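Local coordinates for mandelate racemase/muconate lactonizing enzyme family protein (Roseovarius nubinhibens ISM, PDB 3U4F) that binds magnesium and probably acts as a hydro-lyase or isomerase of the enolase superfamily, at residues K142-K155 against W181-E195. Numbering follows the deposited sequence.
Sequences KRDITPHDEAERMK and WPGRTEEIVPTMRRE
Pro-147 packs as a knob into a hole formed by Arg-184, Glu-187, Ile-188 and Thr-191. Pro-147 CG lies 3.7 Å from Ile-188 CB, and the two side chains cross at about a right angle. This is the tight part of the contact. One turn on, Ala-151 meets the selenium of Met-192, and Met-192 CE reaches Met-154 CG at 3.9 Å. Helices 147-161 and 184-196 are successive outer helices of the TIM barrel; their segments here run in the same direction and cross at -29°. Met-154 and Ile-188 also pack on strand 165-169 beneath.

Arg-184 ties the loop before the first helix to the second. Its CG is anti to the backbone N (chi1 -171°), and the extended chain carries the guanidinium to the loop. Arg-184 NE and NH2 both donate to Ile-145 O, at 3.1 and 2.9 Å, with the oxygen in the guanidinium plane. NH2 also donates to a water bridging Lys-142 O and Glu-150 OE1, which also bonds Ser-140 OG. A leucine here would probably leave Ile-145 O without both donors.

The solvent side is looser and ionic. Lys-155 NZ joins Glu-195 OE1 and Glu-152 OE2, each at 2.8 Å, and probably offsets their repulsion. Glu-152 also pairs with Arg-156.

A largely apolar seam thus joins the helices, with a buried arginine fixing the loop at one end and surface charges pairing at the other.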
# COMPACT_ATOMS: atom_id res chain seq x y z
N LYS A 142 -15.07 -17.66 11.05
CA LYS A 142 -15.80 -17.02 12.16
C LYS A 142 -15.10 -17.05 13.50
O LYS A 142 -14.50 -18.05 13.86
CB LYS A 142 -17.19 -17.67 12.30
CG LYS A 142 -18.16 -17.35 11.16
CD LYS A 142 -19.55 -17.90 11.47
CE LYS A 142 -20.60 -17.32 10.53
NZ LYS A 142 -22.01 -17.63 10.96
N ARG A 143 -15.21 -15.95 14.25
CA ARG A 143 -14.88 -15.96 15.68
C ARG A 143 -16.11 -15.85 16.58
O ARG A 143 -16.01 -16.12 17.79
CB ARG A 143 -13.91 -14.83 16.05
CG ARG A 143 -12.47 -15.18 15.78
CD ARG A 143 -11.58 -13.94 15.78
NE ARG A 143 -10.21 -14.36 15.56
CZ ARG A 143 -9.65 -14.38 14.36
NH1 ARG A 143 -10.34 -13.96 13.29
NH2 ARG A 143 -8.42 -14.83 14.24
N ASP A 144 -17.25 -15.46 16.01
CA ASP A 144 -18.47 -15.36 16.83
C ASP A 144 -19.09 -16.72 17.22
O ASP A 144 -19.88 -16.83 18.18
CB ASP A 144 -19.49 -14.36 16.24
CG ASP A 144 -19.93 -14.69 14.83
OD1 ASP A 144 -19.12 -15.19 14.01
OD2 ASP A 144 -21.11 -14.41 14.51
N ILE A 145 -18.65 -17.77 16.54
CA ILE A 145 -19.15 -19.12 16.77
C ILE A 145 -18.53 -19.74 18.03
O ILE A 145 -17.34 -19.57 18.29
CB ILE A 145 -18.86 -19.98 15.48
CG1 ILE A 145 -19.63 -21.30 15.51
CG2 ILE A 145 -17.34 -20.14 15.21
CD1 ILE A 145 -19.64 -22.04 14.14
N THR A 146 -19.32 -20.49 18.80
CA THR A 146 -18.79 -21.17 19.99
C THR A 146 -17.91 -22.33 19.55
O THR A 146 -18.14 -22.88 18.48
CB THR A 146 -19.93 -21.71 20.93
OG1 THR A 146 -20.66 -22.75 20.26
CG2 THR A 146 -20.90 -20.59 21.34
N PRO A 147 -16.91 -22.70 20.37
CA PRO A 147 -16.18 -23.91 20.02
C PRO A 147 -17.08 -25.13 19.81
O PRO A 147 -16.81 -25.92 18.89
CB PRO A 147 -15.22 -24.10 21.20
CG PRO A 147 -14.88 -22.68 21.59
CD PRO A 147 -16.27 -22.02 21.52
N HIS A 148 -18.14 -25.28 20.62
CA HIS A 148 -19.05 -26.43 20.46
C HIS A 148 -19.64 -26.47 19.06
O HIS A 148 -19.60 -27.50 18.41
CB HIS A 148 -20.18 -26.43 21.50
CG HIS A 148 -21.28 -27.41 21.21
ND1 HIS A 148 -21.32 -28.67 21.78
CD2 HIS A 148 -22.38 -27.33 20.43
CE1 HIS A 148 -22.40 -29.31 21.37
NE2 HIS A 148 -23.05 -28.52 20.53
N ASP A 149 -20.20 -25.34 18.64
CA ASP A 149 -20.89 -25.20 17.36
C ASP A 149 -19.93 -25.33 16.20
O ASP A 149 -20.31 -25.83 15.16
CB ASP A 149 -21.63 -23.87 17.28
CG ASP A 149 -22.92 -23.84 18.11
OD1 ASP A 149 -23.34 -24.92 18.60
OD2 ASP A 149 -23.50 -22.74 18.29
N GLU A 150 -18.70 -24.85 16.40
CA GLU A 150 -17.62 -25.01 15.42
C GLU A 150 -17.29 -26.49 15.19
O GLU A 150 -17.25 -26.96 14.05
CB GLU A 150 -16.38 -24.21 15.86
CG GLU A 150 -15.26 -24.19 14.85
CD GLU A 150 -15.51 -23.19 13.72
OE1 GLU A 150 -14.83 -22.14 13.70
OE2 GLU A 150 -16.38 -23.45 12.85
N ALA A 151 -17.07 -27.23 16.28
CA ALA A 151 -16.85 -28.68 16.18
C ALA A 151 -18.01 -29.37 15.46
O ALA A 151 -17.79 -30.24 14.62
CB ALA A 151 -16.64 -29.32 17.58
N GLU A 152 -19.24 -29.00 15.81
CA GLU A 152 -20.39 -29.74 15.29
C GLU A 152 -20.55 -29.57 13.78
O GLU A 152 -20.80 -30.54 13.07
CB GLU A 152 -21.69 -29.39 16.02
CG GLU A 152 -21.80 -29.97 17.45
CD GLU A 152 -21.47 -31.48 17.52
OE1 GLU A 152 -22.12 -32.27 16.80
OE2 GLU A 152 -20.56 -31.87 18.29
N ARG A 153 -20.39 -28.33 13.29
CA ARG A 153 -20.44 -28.11 11.83
C ARG A 153 -19.27 -28.75 11.08
O ARG A 153 -19.46 -29.25 9.96
CB ARG A 153 -20.62 -26.63 11.47
CG ARG A 153 -19.41 -25.71 11.72
CD ARG A 153 -19.54 -24.48 10.79
NE ARG A 153 -18.53 -23.45 11.05
CZ ARG A 153 -18.50 -22.26 10.45
NH1 ARG A 153 -19.40 -21.92 9.52
NH2 ARG A 153 -17.56 -21.40 10.77
N MSE A 154 -18.07 -28.76 11.67
CA MSE A 154 -16.94 -29.44 11.01
C MSE A 154 -17.22 -30.94 10.87
O MSE A 154 -16.90 -31.53 9.84
CB MSE A 154 -15.61 -29.22 11.72
CG MSE A 154 -15.09 -27.79 11.68
SE MSE A 154 -15.08 -26.97 9.87
CE MSE A 154 -13.96 -25.43 10.31
N LYS A 155 -17.81 -31.56 11.90
CA LYS A 155 -18.23 -32.97 11.77
C LYS A 155 -19.25 -33.16 10.64
O LYS A 155 -19.12 -34.09 9.85
CB LYS A 155 -18.77 -33.54 13.09
CG LYS A 155 -17.70 -33.68 14.15
CD LYS A 155 -18.16 -34.45 15.37
CE LYS A 155 -18.85 -33.52 16.33
NZ LYS A 155 -18.96 -34.08 17.71
N TRP A 181 -13.60 -13.50 23.33
CA TRP A 181 -14.18 -13.39 24.68
C TRP A 181 -13.28 -14.22 25.61
O TRP A 181 -12.58 -15.14 25.16
CB TRP A 181 -15.65 -13.86 24.69
CG TRP A 181 -15.92 -15.33 24.38
CD1 TRP A 181 -15.68 -16.41 25.20
CD2 TRP A 181 -16.50 -15.87 23.18
NE1 TRP A 181 -16.06 -17.58 24.58
CE2 TRP A 181 -16.57 -17.28 23.34
CE3 TRP A 181 -16.96 -15.29 21.98
CZ2 TRP A 181 -17.09 -18.13 22.33
CZ3 TRP A 181 -17.48 -16.14 20.98
CH2 TRP A 181 -17.54 -17.54 21.17
N PRO A 182 -13.27 -13.90 26.93
CA PRO A 182 -12.33 -14.62 27.81
C PRO A 182 -12.48 -16.12 27.73
O PRO A 182 -13.60 -16.64 27.79
CB PRO A 182 -12.71 -14.11 29.21
CG PRO A 182 -13.27 -12.73 28.94
CD PRO A 182 -14.06 -12.90 27.66
N GLY A 183 -11.36 -16.81 27.54
CA GLY A 183 -11.35 -18.28 27.50
C GLY A 183 -11.70 -19.00 26.20
O GLY A 183 -11.57 -20.22 26.11
N ARG A 184 -12.16 -18.27 25.19
CA ARG A 184 -12.56 -18.93 23.91
C ARG A 184 -11.41 -19.74 23.31
O ARG A 184 -11.61 -20.91 22.95
CB ARG A 184 -13.09 -17.94 22.88
CG ARG A 184 -13.70 -18.63 21.64
CD ARG A 184 -14.11 -17.67 20.52
NE ARG A 184 -14.67 -18.42 19.37
CZ ARG A 184 -13.95 -18.92 18.38
NH1 ARG A 184 -12.63 -18.74 18.37
NH2 ARG A 184 -14.55 -19.58 17.38
N THR A 185 -10.23 -19.15 23.21
CA THR A 185 -9.09 -19.83 22.56
C THR A 185 -8.62 -21.05 23.34
O THR A 185 -8.33 -22.10 22.76
CB THR A 185 -7.93 -18.85 22.30
OG1 THR A 185 -8.42 -17.82 21.45
CG2 THR A 185 -6.74 -19.54 21.63
N GLU A 186 -8.59 -20.94 24.67
CA GLU A 186 -8.20 -22.08 25.51
C GLU A 186 -9.19 -23.24 25.40
O GLU A 186 -8.82 -24.39 25.57
CB GLU A 186 -8.01 -21.66 26.98
CG GLU A 186 -6.83 -20.74 27.17
CD GLU A 186 -7.17 -19.26 27.04
OE1 GLU A 186 -8.30 -18.88 26.64
OE2 GLU A 186 -6.26 -18.45 27.36
N GLU A 187 -10.44 -22.92 25.10
CA GLU A 187 -11.47 -23.94 24.96
C GLU A 187 -11.42 -24.58 23.58
O GLU A 187 -11.59 -25.79 23.45
CB GLU A 187 -12.86 -23.35 25.21
CG GLU A 187 -13.98 -24.42 25.13
CD GLU A 187 -15.38 -23.82 25.22
OE1 GLU A 187 -15.50 -22.60 25.49
OE2 GLU A 187 -16.37 -24.58 25.03
N ILE A 188 -11.21 -23.77 22.53
CA ILE A 188 -11.37 -24.29 21.16
C ILE A 188 -10.29 -25.30 20.79
O ILE A 188 -10.56 -26.26 20.09
CB ILE A 188 -11.47 -23.14 20.11
CG1 ILE A 188 -12.10 -23.64 18.80
CG2 ILE A 188 -10.12 -22.54 19.86
CD1 ILE A 188 -12.58 -22.53 17.85
N VAL A 189 -9.07 -25.09 21.27
CA VAL A 189 -7.95 -25.96 20.94
C VAL A 189 -8.22 -27.40 21.42
O VAL A 189 -8.28 -28.29 20.58
CB VAL A 189 -6.59 -25.37 21.44
CG1 VAL A 189 -5.43 -26.35 21.21
CG2 VAL A 189 -6.33 -24.05 20.73
N PRO A 190 -8.41 -27.63 22.75
CA PRO A 190 -8.70 -29.00 23.19
C PRO A 190 -10.02 -29.54 22.63
O PRO A 190 -10.12 -30.75 22.38
CB PRO A 190 -8.77 -28.86 24.73
CG PRO A 190 -9.20 -27.44 24.96
CD PRO A 190 -8.34 -26.71 23.91
N THR A 191 -11.00 -28.66 22.41
CA THR A 191 -12.31 -29.07 21.89
C THR A 191 -12.26 -29.65 20.48
O THR A 191 -12.90 -30.68 20.18
CB THR A 191 -13.31 -27.92 21.90
OG1 THR A 191 -13.62 -27.58 23.25
CG2 THR A 191 -14.60 -28.30 21.18
N MSE A 192 -11.49 -29.01 19.60
CA MSE A 192 -11.32 -29.54 18.25
C MSE A 192 -10.62 -30.89 18.24
O MSE A 192 -11.03 -31.78 17.52
CB MSE A 192 -10.56 -28.56 17.35
CG MSE A 192 -11.33 -27.25 17.08
SE MSE A 192 -13.11 -27.51 16.27
CE MSE A 192 -12.59 -28.39 14.63
N ARG A 193 -9.57 -31.05 19.01
CA ARG A 193 -8.87 -32.32 19.01
C ARG A 193 -9.73 -33.44 19.60
O ARG A 193 -9.74 -34.56 19.09
CB ARG A 193 -7.53 -32.24 19.74
CG ARG A 193 -6.74 -33.57 19.81
CD ARG A 193 -6.51 -34.24 18.41
NE ARG A 193 -5.69 -33.44 17.50
CZ ARG A 193 -5.68 -33.55 16.16
NH1 ARG A 193 -6.46 -34.43 15.54
NH2 ARG A 193 -4.87 -32.78 15.44
N ARG A 194 -10.45 -33.12 20.68
CA ARG A 194 -11.31 -34.11 21.32
C ARG A 194 -12.39 -34.54 20.33
O ARG A 194 -12.50 -35.73 20.00
CB ARG A 194 -11.94 -33.55 22.60
CG ARG A 194 -13.01 -34.49 23.22
CD ARG A 194 -13.65 -33.90 24.47
NE ARG A 194 -14.63 -32.86 24.14
CZ ARG A 194 -14.48 -31.56 24.44
NH1 ARG A 194 -13.39 -31.15 25.08
NH2 ARG A 194 -15.43 -30.69 24.11
N GLU A 195 -13.13 -33.57 19.82
CA GLU A 195 -14.30 -33.83 18.98
C GLU A 195 -13.99 -34.38 17.58
O GLU A 195 -14.77 -35.17 17.04
CB GLU A 195 -15.21 -32.60 18.92
CG GLU A 195 -15.79 -32.14 20.27
CD GLU A 195 -16.77 -33.15 20.90
OE1 GLU A 195 -17.58 -33.74 20.15
OE2 GLU A 195 -16.75 -33.33 22.14
O HOH W 1 -13.34 -20.45 14.97
O HOH W 2 -18.50 -23.85 23.37